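Local coordinates for protein N-acetylneuraminate lyase (PDB 4WOQ) that is an N-acetylneuraminate lyase, a TIM-barrel protein of the dihydrodipicolinate synthetase family whose assembly holds four copies, at residues A[148-153]-A[176-181]. Residues are numbered along the deposited sequence; the frame is centred on the assembly and turned at random.
Sequences SIPFLT and FTAADF
The carbonyl O of I149 accepts from two backbone amides, L152 N at 3.1 Å and T153 N at 3.3 Å, which approach from opposite faces of its plane. Just before it, T177 N donates to S148 O over 3.0 Å; the amide N lies nearly in line with the C=O bond (170°), while the N-H is bent (153°). This bond joins the C-terminal ends of parallel strands 144-148 and 171-176, where S148 bridges F176, and it shows how neighbouring strands can stay tied just as their chains leave the sheet. The bond from CA to CB of T177 points toward 148-153, its CB resting 3.4 Å from S148 O. OG1 lies beside the backbone N (chi1 -55°), which places CG2 anti to that N and alongside I149, whose CG1 is 3.9 Å from T177 CG2. I149 also packs on V117 of strand 113-117 and on Y121 of a second subunit, so this small apolar patch reaches the subunit interface. Further on, CG and CD of the P150 ring meet the methyl of A178, each 4.1 Å from A178 CB. The chains then part: I149 is the N-cap of helix 150-153 and D180 that of helix 181-190, its OD1 accepting from L183 N. Strands held side by side at their C-terminal ends, each passing into a loop and then a helix, are characteristic of the (beta/alpha)8 TIM barrel.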
ATOM      1  N   SER A 148     -14.564   3.010  12.940  1.00 48.71           N
ATOM      2  CA  SER A 148     -13.810   2.587  11.760  1.00 51.60           C
ATOM      3  C   SER A 148     -12.825   3.665  11.300  1.00 52.27           C
ATOM      4  O   SER A 148     -13.220   4.664  10.699  1.00 51.91           O
ATOM      5  CB  SER A 148     -14.773   2.251  10.617  1.00 50.24           C
ATOM      6  OG  SER A 148     -14.059   1.907   9.444  1.00 54.04           O
ATOM      7  N   ILE A 149     -11.542   3.451  11.581  1.00 53.65           N
ATOM      8  CA  ILE A 149     -10.496   4.407  11.210  1.00 55.54           C
ATOM      9  C   ILE A 149      -9.359   3.687  10.467  1.00 55.99           C
ATOM     10  O   ILE A 149      -8.257   3.511  10.993  1.00 55.89           O
ATOM     11  CB  ILE A 149      -9.952   5.130  12.473  1.00 55.55           C
ATOM     12  CG1 ILE A 149      -8.854   6.122  12.086  1.00 57.26           C
ATOM     13  CG2 ILE A 149      -9.452   4.107  13.488  1.00 53.84           C
ATOM     14  CD1 ILE A 149      -8.348   6.960  13.252  1.00 59.49           C
ATOM     15  N   PRO A 150      -9.624   3.271   9.218  1.00 56.25           N
ATOM     16  CA  PRO A 150      -8.710   2.559   8.318  1.00 56.25           C
ATOM     17  C   PRO A 150      -7.254   3.016   8.182  1.00 56.50           C
ATOM     18  O   PRO A 150      -6.363   2.174   8.082  1.00 55.31           O
ATOM     19  CB  PRO A 150      -9.448   2.605   6.986  1.00 55.81           C
ATOM     20  CG  PRO A 150     -10.869   2.490   7.411  1.00 56.44           C
ATOM     21  CD  PRO A 150     -10.932   3.468   8.564  1.00 56.18           C
ATOM     22  N   PHE A 151      -6.989   4.319   8.184  1.00 57.97           N
ATOM     23  CA  PHE A 151      -5.605   4.752   8.009  1.00 60.46           C
ATOM     24  C   PHE A 151      -4.687   4.479   9.202  1.00 60.77           C
ATOM     25  O   PHE A 151      -3.465   4.542   9.072  1.00 60.62           O
ATOM     26  CB  PHE A 151      -5.534   6.230   7.575  1.00 62.14           C
ATOM     27  CG  PHE A 151      -5.323   7.205   8.700  1.00 64.87           C
ATOM     28  CD1 PHE A 151      -6.400   7.686   9.441  1.00 66.67           C
ATOM     29  CD2 PHE A 151      -4.043   7.672   8.996  1.00 65.64           C
ATOM     30  CE1 PHE A 151      -6.207   8.627  10.461  1.00 67.98           C
ATOM     31  CE2 PHE A 151      -3.836   8.608  10.010  1.00 66.73           C
ATOM     32  CZ  PHE A 151      -4.922   9.088  10.744  1.00 67.33           C
ATOM     33  N   LEU A 152      -5.271   4.162  10.355  1.00 61.31           N
ATOM     34  CA  LEU A 152      -4.477   3.852  11.545  1.00 60.79           C
ATOM     35  C   LEU A 152      -4.473   2.350  11.831  1.00 60.73           C
ATOM     36  O   LEU A 152      -3.420   1.762  12.078  1.00 61.40           O
ATOM     37  CB  LEU A 152      -5.003   4.607  12.775  1.00 59.53           C
ATOM     38  CG  LEU A 152      -4.724   6.111  12.867  1.00 59.48           C
ATOM     39  CD1 LEU A 152      -5.122   6.615  14.249  1.00 57.88           C
ATOM     40  CD2 LEU A 152      -3.244   6.384  12.618  1.00 57.26           C
ATOM     41  N   THR A 153      -5.653   1.734  11.789  1.00 60.58           N
ATOM     42  CA  THR A 153      -5.782   0.303  12.049  1.00 60.04           C
ATOM     43  C   THR A 153      -5.467  -0.533  10.814  1.00 59.81           C
ATOM     44  O   THR A 153      -4.979  -1.658  10.925  1.00 59.04           O
ATOM     45  CB  THR A 153      -7.208  -0.056  12.518  1.00 60.23           C
ATOM     46  OG1 THR A 153      -8.143   0.218  11.465  1.00 60.86           O
ATOM     47  CG2 THR A 153      -7.582   0.753  13.758  1.00 59.44           C
ATOM     48  N   PHE A 176     -17.443   6.855  10.815  1.00 40.62           N
ATOM     49  CA  PHE A 176     -16.781   6.656   9.532  1.00 43.68           C
ATOM     50  C   PHE A 176     -15.612   7.622   9.313  1.00 45.27           C
ATOM     51  O   PHE A 176     -15.802   8.733   8.822  1.00 46.97           O
ATOM     52  CB  PHE A 176     -17.843   6.826   8.438  1.00 43.38           C
ATOM     53  CG  PHE A 176     -17.430   6.330   7.089  1.00 45.37           C
ATOM     54  CD1 PHE A 176     -16.631   7.112   6.255  1.00 45.82           C
ATOM     55  CD2 PHE A 176     -17.877   5.094   6.628  1.00 45.45           C
ATOM     56  CE1 PHE A 176     -16.285   6.672   4.975  1.00 43.69           C
ATOM     57  CE2 PHE A 176     -17.536   4.643   5.349  1.00 45.77           C
ATOM     58  CZ  PHE A 176     -16.740   5.435   4.523  1.00 45.13           C
ATOM     59  N   THR A 177     -14.406   7.193   9.673  1.00 46.06           N
ATOM     60  CA  THR A 177     -13.221   8.031   9.512  1.00 49.50           C
ATOM     61  C   THR A 177     -12.393   7.584   8.306  1.00 50.38           C
ATOM     62  O   THR A 177     -11.195   7.323   8.427  1.00 50.93           O
ATOM     63  CB  THR A 177     -12.324   7.989  10.778  1.00 50.51           C
ATOM     64  OG1 THR A 177     -13.102   8.345  11.928  1.00 50.70           O
ATOM     65  CG2 THR A 177     -11.164   8.977  10.654  1.00 51.57           C
ATOM     66  N   ALA A 178     -13.043   7.507   7.145  1.00 50.57           N
ATOM     67  CA  ALA A 178     -12.388   7.087   5.909  1.00 50.05           C
ATOM     68  C   ALA A 178     -12.792   7.988   4.748  1.00 50.80           C
ATOM     69  O   ALA A 178     -13.930   8.446   4.670  1.00 51.59           O
ATOM     70  CB  ALA A 178     -12.753   5.646   5.592  1.00 49.68           C
ATOM     71  N   ALA A 179     -11.855   8.227   3.838  1.00 50.80           N
ATOM     72  CA  ALA A 179     -12.103   9.084   2.685  1.00 50.21           C
ATOM     73  C   ALA A 179     -12.956   8.435   1.595  1.00 48.61           C
ATOM     74  O   ALA A 179     -13.078   8.984   0.500  1.00 50.44           O
ATOM     75  CB  ALA A 179     -10.774   9.535   2.092  1.00 50.44           C
ATOM     76  N   ASP A 180     -13.549   7.279   1.883  1.00 44.96           N
ATOM     77  CA  ASP A 180     -14.366   6.593   0.881  1.00 41.78           C
ATOM     78  C   ASP A 180     -15.805   7.092   0.896  1.00 38.32           C
ATOM     79  O   ASP A 180     -16.656   6.524   1.582  1.00 37.64           O
ATOM     80  CB  ASP A 180     -14.362   5.081   1.133  1.00 43.34           C
ATOM     81  CG  ASP A 180     -14.868   4.286  -0.062  1.00 44.09           C
ATOM     82  OD1 ASP A 180     -15.768   4.776  -0.778  1.00 43.51           O
ATOM     83  OD2 ASP A 180     -14.368   3.163  -0.278  1.00 45.95           O
ATOM     84  N   PHE A 181     -16.089   8.142   0.135  1.00 34.84           N
ATOM     85  CA  PHE A 181     -17.445   8.672   0.117  1.00 35.27           C
ATOM     86  C   PHE A 181     -18.424   7.802  -0.669  1.00 33.63           C
ATOM     87  O   PHE A 181     -19.640   7.949  -0.541  1.00 31.83           O
ATOM     88  CB  PHE A 181     -17.450  10.111  -0.398  1.00 38.59           C
ATOM     89  CG  PHE A 181     -16.929  11.110   0.605  1.00 42.71           C
ATOM     90  CD1 PHE A 181     -15.591  11.114   0.975  1.00 46.55           C
ATOM     91  CD2 PHE A 181     -17.784  12.033   1.197  1.00 44.22           C
ATOM     92  CE1 PHE A 181     -15.111  12.027   1.924  1.00 49.65           C
ATOM     93  CE2 PHE A 181     -17.316  12.948   2.146  1.00 45.77           C
ATOM     94  CZ  PHE A 181     -15.982  12.946   2.510  1.00 46.78           C
TER